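Long-range contact in endo-pectate lyase (Erwinia chrysanthemi, PDB 3B4N), which cleaves pectate by elimination to unsaturated oligogalacturonides, with calcium as cofactor, and probably also depolymerises highly methylated pectins in an endo fashion: residues Q227-G239 and C257-A271. Residues are numbered along the deposited sequence; the frame is centred on the assembly and turned at random.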
loop_
_atom_site.group_PDB
_atom_site.type_symbol
_atom_site.label_atom_id
_atom_site.label_comp_id
_atom_site.label_asym_id
_atom_site.label_seq_id
_atom_site.Cartn_x
_atom_site.Cartn_y
_atom_site.Cartn_z
ATOM N N GLN A 227 10.259 0.236 -1.139
ATOM C CA GLN A 227 11.694 0.449 -1.317
ATOM C C GLN A 227 11.860 1.354 -2.535
ATOM O O GLN A 227 11.182 1.169 -3.541
ATOM C CB GLN A 227 12.393 -0.894 -1.547
ATOM C CG GLN A 227 13.896 -0.809 -1.803
ATOM C CD GLN A 227 14.676 -0.251 -0.626
ATOM O OE1 GLN A 227 14.234 -0.311 0.523
ATOM N NE2 GLN A 227 15.858 0.284 -0.910
ATOM N N HIS A 228 12.757 2.322 -2.449
ATOM C CA HIS A 228 12.933 3.279 -3.541
ATOM C C HIS A 228 14.418 3.394 -3.872
ATOM O O HIS A 228 15.210 3.908 -3.067
ATOM C CB HIS A 228 12.325 4.609 -3.072
ATOM C CG HIS A 228 12.152 5.637 -4.143
ATOM N ND1 HIS A 228 11.197 6.629 -4.047
ATOM C CD2 HIS A 228 12.856 5.898 -5.271
ATOM C CE1 HIS A 228 11.327 7.458 -5.069
ATOM N NE2 HIS A 228 12.325 7.037 -5.826
ATOM N N ASN A 229 14.774 2.899 -5.059
ATOM C CA ASN A 229 16.163 2.859 -5.528
ATOM C C ASN A 229 16.530 3.822 -6.646
ATOM O O ASN A 229 17.671 4.282 -6.717
ATOM C CB ASN A 229 16.506 1.453 -6.031
ATOM C CG ASN A 229 16.282 0.377 -4.992
ATOM O OD1 ASN A 229 15.820 -0.718 -5.316
ATOM N ND2 ASN A 229 16.617 0.670 -3.746
ATOM N N SER A 230 15.602 4.089 -7.558
ATOM C CA SER A 230 15.935 4.998 -8.647
ATOM C C SER A 230 16.095 6.421 -8.119
ATOM O O SER A 230 15.744 6.712 -6.972
ATOM C CB SER A 230 14.849 4.957 -9.722
ATOM O OG SER A 230 13.596 5.284 -9.160
ATOM N N LYS A 231 16.637 7.302 -8.958
ATOM C CA LYS A 231 16.846 8.706 -8.601
ATOM C C LYS A 231 16.014 9.607 -9.517
ATOM O O LYS A 231 15.580 9.181 -10.587
ATOM C CB LYS A 231 18.328 9.083 -8.729
ATOM C CG LYS A 231 19.272 8.144 -7.990
ATOM C CD LYS A 231 20.724 8.418 -8.351
ATOM C CE LYS A 231 21.631 7.331 -7.804
ATOM N NZ LYS A 231 22.993 7.402 -8.410
ATOM N N ASN A 232 15.803 10.852 -9.090
ATOM C CA ASN A 232 15.008 11.823 -9.846
ATOM C C ASN A 232 13.652 11.159 -10.061
ATOM O O ASN A 232 13.060 11.244 -11.139
ATOM C CB ASN A 232 15.673 12.103 -11.205
ATOM C CG ASN A 232 17.145 12.452 -11.073
ATOM O OD1 ASN A 232 17.497 13.475 -10.505
ATOM N ND2 ASN A 232 18.006 11.592 -11.592
ATOM N N SER A 233 13.164 10.509 -9.007
ATOM C CA SER A 233 11.928 9.749 -9.081
ATOM C C SER A 233 11.065 9.907 -7.843
ATOM O O SER A 233 11.549 10.282 -6.774
ATOM C CB SER A 233 12.270 8.280 -9.276
ATOM O OG SER A 233 13.207 7.877 -8.297
ATOM N N THR A 234 9.796 9.547 -7.985
ATOM C CA THR A 234 8.825 9.723 -6.919
ATOM C C THR A 234 7.968 8.506 -6.639
ATOM O O THR A 234 7.569 7.802 -7.565
ATOM C CB THR A 234 7.842 10.854 -7.305
ATOM O OG1 THR A 234 8.591 11.997 -7.744
ATOM C CG2 THR A 234 6.946 11.247 -6.130
ATOM N N THR A 235 7.698 8.265 -5.357
ATOM C CA THR A 235 6.777 7.214 -4.945
ATOM C C THR A 235 5.583 7.986 -4.378
ATOM O O THR A 235 5.747 8.856 -3.515
ATOM C CB THR A 235 7.369 6.292 -3.872
ATOM O OG1 THR A 235 8.463 5.559 -4.442
ATOM C CG2 THR A 235 6.310 5.296 -3.381
ATOM N N VAL A 236 4.394 7.685 -4.897
ATOM C CA VAL A 236 3.156 8.352 -4.497
ATOM C C VAL A 236 2.246 7.350 -3.791
ATOM O O VAL A 236 2.093 6.224 -4.254
ATOM C CB VAL A 236 2.430 8.914 -5.744
ATOM C CG1 VAL A 236 1.150 9.651 -5.339
ATOM C CG2 VAL A 236 3.363 9.844 -6.509
ATOM N N VAL A 237 1.656 7.766 -2.669
ATOM C CA VAL A 237 0.759 6.906 -1.902
ATOM C C VAL A 237 -0.558 7.634 -1.669
ATOM O O VAL A 237 -0.593 8.673 -1.003
ATOM C CB VAL A 237 1.374 6.533 -0.534
ATOM C CG1 VAL A 237 0.402 5.634 0.249
ATOM C CG2 VAL A 237 2.719 5.828 -0.736
ATOM N N LYS A 238 -1.635 7.087 -2.224
ATOM C CA LYS A 238 -2.955 7.688 -2.089
ATOM C C LYS A 238 -4.047 6.627 -2.044
ATOM O O LYS A 238 -3.758 5.437 -1.983
ATOM C CB LYS A 238 -3.206 8.673 -3.238
ATOM C CG LYS A 238 -3.168 8.083 -4.637
ATOM C CD LYS A 238 -3.229 9.221 -5.645
ATOM C CE LYS A 238 -3.095 8.757 -7.069
ATOM N NZ LYS A 238 -3.369 9.923 -7.974
ATOM N N GLY A 239 -5.300 7.065 -2.037
ATOM C CA GLY A 239 -6.403 6.119 -2.014
ATOM C C GLY A 239 -6.562 5.389 -0.695
ATOM O O GLY A 239 -7.249 4.374 -0.620
ATOM N N CYS A 257 22.682 1.801 -1.045
ATOM C CA CYS A 257 22.698 1.127 -2.343
ATOM C C CYS A 257 24.024 1.266 -3.095
ATOM O O CYS A 257 24.794 2.196 -2.856
ATOM C CB CYS A 257 21.574 1.693 -3.232
ATOM S SG CYS A 257 19.968 0.851 -3.058
ATOM N N SER A 258 24.299 0.320 -3.989
ATOM C CA SER A 258 25.484 0.435 -4.822
ATOM C C SER A 258 25.037 1.573 -5.734
ATOM O O SER A 258 23.858 1.646 -6.094
ATOM C CB SER A 258 25.707 -0.831 -5.657
ATOM O OG SER A 258 26.070 -1.937 -4.848
ATOM N N ASN A 259 25.954 2.462 -6.091
ATOM C CA ASN A 259 25.620 3.592 -6.949
ATOM C C ASN A 259 24.479 4.418 -6.352
ATOM O O ASN A 259 23.613 4.918 -7.074
ATOM C CB ASN A 259 25.231 3.094 -8.345
ATOM C CG ASN A 259 24.995 4.230 -9.321
ATOM O OD1 ASN A 259 25.814 5.142 -9.432
ATOM N ND2 ASN A 259 23.876 4.176 -10.038
ATOM N N ASN A 260 24.491 4.564 -5.030
ATOM C CA ASN A 260 23.467 5.331 -4.317
ATOM C C ASN A 260 23.550 6.820 -4.656
ATOM O O ASN A 260 24.572 7.320 -5.139
ATOM C CB ASN A 260 23.639 5.143 -2.800
ATOM C CG ASN A 260 22.348 5.369 -2.018
ATOM O OD1 ASN A 260 22.349 5.332 -0.783
ATOM N ND2 ASN A 260 21.249 5.586 -2.727
ATOM N N GLY A 261 22.462 7.532 -4.383
ATOM C CA GLY A 261 22.403 8.951 -4.652
ATOM C C GLY A 261 20.952 9.389 -4.626
ATOM O O GLY A 261 20.095 8.632 -4.168
ATOM N N GLY A 262 20.679 10.594 -5.121
ATOM C CA GLY A 262 19.317 11.097 -5.133
ATOM C C GLY A 262 19.103 12.125 -6.223
ATOM O O GLY A 262 19.894 12.204 -7.163
ATOM N N PRO A 263 18.044 12.942 -6.121
ATOM C CA PRO A 263 17.068 12.920 -5.028
ATOM C C PRO A 263 15.970 11.893 -5.235
ATOM O O PRO A 263 15.666 11.520 -6.367
ATOM C CB PRO A 263 16.508 14.333 -5.052
ATOM C CG PRO A 263 16.484 14.635 -6.531
ATOM C CD PRO A 263 17.816 14.096 -7.011
ATOM N N ARG A 264 15.398 11.420 -4.133
ATOM C CA ARG A 264 14.273 10.489 -4.191
ATOM C C ARG A 264 13.130 11.180 -3.458
ATOM O O ARG A 264 13.330 11.793 -2.406
ATOM C CB ARG A 264 14.622 9.165 -3.525
ATOM C CG ARG A 264 15.775 8.465 -4.212
ATOM C CD ARG A 264 15.930 7.054 -3.716
ATOM N NE ARG A 264 17.021 6.356 -4.390
ATOM C CZ ARG A 264 18.163 6.010 -3.803
ATOM N NH1 ARG A 264 18.382 6.304 -2.528
ATOM N NH2 ARG A 264 19.074 5.330 -4.480
ATOM N N PHE A 265 11.930 11.084 -4.014
ATOM C CA PHE A 265 10.790 11.751 -3.426
ATOM C C PHE A 265 9.664 10.839 -3.019
ATOM O O PHE A 265 9.403 9.826 -3.664
ATOM C CB PHE A 265 10.230 12.788 -4.399
ATOM C CG PHE A 265 11.242 13.780 -4.873
ATOM C CD1 PHE A 265 11.791 13.673 -6.144
ATOM C CD2 PHE A 265 11.638 14.827 -4.049
ATOM C CE1 PHE A 265 12.728 14.606 -6.595
ATOM C CE2 PHE A 265 12.569 15.761 -4.490
ATOM C CZ PHE A 265 13.112 15.650 -5.763
ATOM N N LEU A 266 9.006 11.212 -1.935
ATOM C CA LEU A 266 7.838 10.487 -1.464
ATOM C C LEU A 266 6.709 11.507 -1.355
ATOM O O LEU A 266 6.896 12.599 -0.811
ATOM C CB LEU A 266 8.080 9.857 -0.091
ATOM C CG LEU A 266 6.809 9.306 0.574
ATOM C CD1 LEU A 266 6.316 8.079 -0.195
ATOM C CD2 LEU A 266 7.089 8.956 2.030
ATOM N N THR A 267 5.549 11.158 -1.894
ATOM C CA THR A 267 4.367 12.011 -1.807
ATOM C C THR A 267 3.246 11.157 -1.238
ATOM O O THR A 267 2.748 10.264 -1.920
ATOM C CB THR A 267 3.909 12.519 -3.184
ATOM O OG1 THR A 267 4.962 13.273 -3.789
ATOM C CG2 THR A 267 2.672 13.413 -3.040
ATOM N N VAL A 268 2.879 11.406 0.014
ATOM C CA VAL A 268 1.780 10.687 0.644
ATOM C C VAL A 268 0.617 11.660 0.806
ATOM O O VAL A 268 0.776 12.730 1.403
ATOM C CB VAL A 268 2.153 10.151 2.051
ATOM C CG1 VAL A 268 0.929 9.498 2.704
ATOM C CG2 VAL A 268 3.276 9.142 1.948
ATOM N N THR A 269 -0.550 11.296 0.285
ATOM C CA THR A 269 -1.726 12.151 0.420
ATOM C C THR A 269 -2.848 11.470 1.202
ATOM O O THR A 269 -3.743 12.142 1.699
ATOM C CB THR A 269 -2.300 12.576 -0.939
ATOM O OG1 THR A 269 -2.759 11.418 -1.641
ATOM C CG2 THR A 269 -1.247 13.303 -1.772
ATOM N N SER A 270 -2.814 10.146 1.297
ATOM C CA SER A 270 -3.837 9.408 2.035
ATOM C C SER A 270 -3.380 7.982 2.317
ATOM O O SER A 270 -3.214 7.172 1.393
ATOM C CB SER A 270 -5.146 9.378 1.243
ATOM O OG SER A 270 -6.145 8.658 1.951
ATOM N N ALA A 271 -3.194 7.674 3.596
ATOM C CA ALA A 271 -2.766 6.348 4.014
ATOM C C ALA A 271 -3.154 6.146 5.464
ATOM O O ALA A 271 -3.299 7.113 6.218
ATOM C CB ALA A 271 -1.258 6.192 3.841
HETATM O O HOH W 1 20.261 14.074 -9.424
#
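Strands 233-238 and 264-268 pair in parallel as neighbouring rungs on one wall of the beta-helix, and Arg264 reaches across to the loop before strand 233-238, where it bonds the carbonyls of Asn229 and Ser230. The backbone ladder alternates between the strands: Ser233 O takes the N-H of Phe265, Thr235 gives its N-H to Phe265 O and accepts that of Thr267, and Val237 does the same between Thr267 and Thr269, ending with a nearly straight Thr269 N to Val237 O bond of 2.9 Å. On the inward side, Val237 CG1 meets Ala271 CB at 4.0 Å and its CB lies 4.1 Å from Val268 CG2, whereas Thr234, Phe265 and Thr267 line the outer face.

At the turn, Arg264 CB sits over one face of the His228 ring in a CH-pi contact, 4.0 Å from the centroid, and the extended chain then slides past CD2 of the ring toward the loop carbonyls. NH2 reaches Asn229 O at 2.8 Å and NE reaches Ser230 O at 2.9 Å, both donors above the carbonyl planes. With NH1 bonded to Ser253 OG, these bonds fix the rotation of the guanidinium, and His228 O and Gly261 O lie over its two faces. His228 itself is held by Ser233 OG at NE2 (2.8 Å) and by Trp251 at ND1.

Farther out, the extended Lys231 side chain passes along Gly261 to place NZ 2.9 Å from Asn259 O, and a water bridges Asn232 OD1 and Gly262 O. Parallel strands of successive coils, bonded backbone to backbone, are the hallmark of the right-handed parallel beta-helix of pectate lyases.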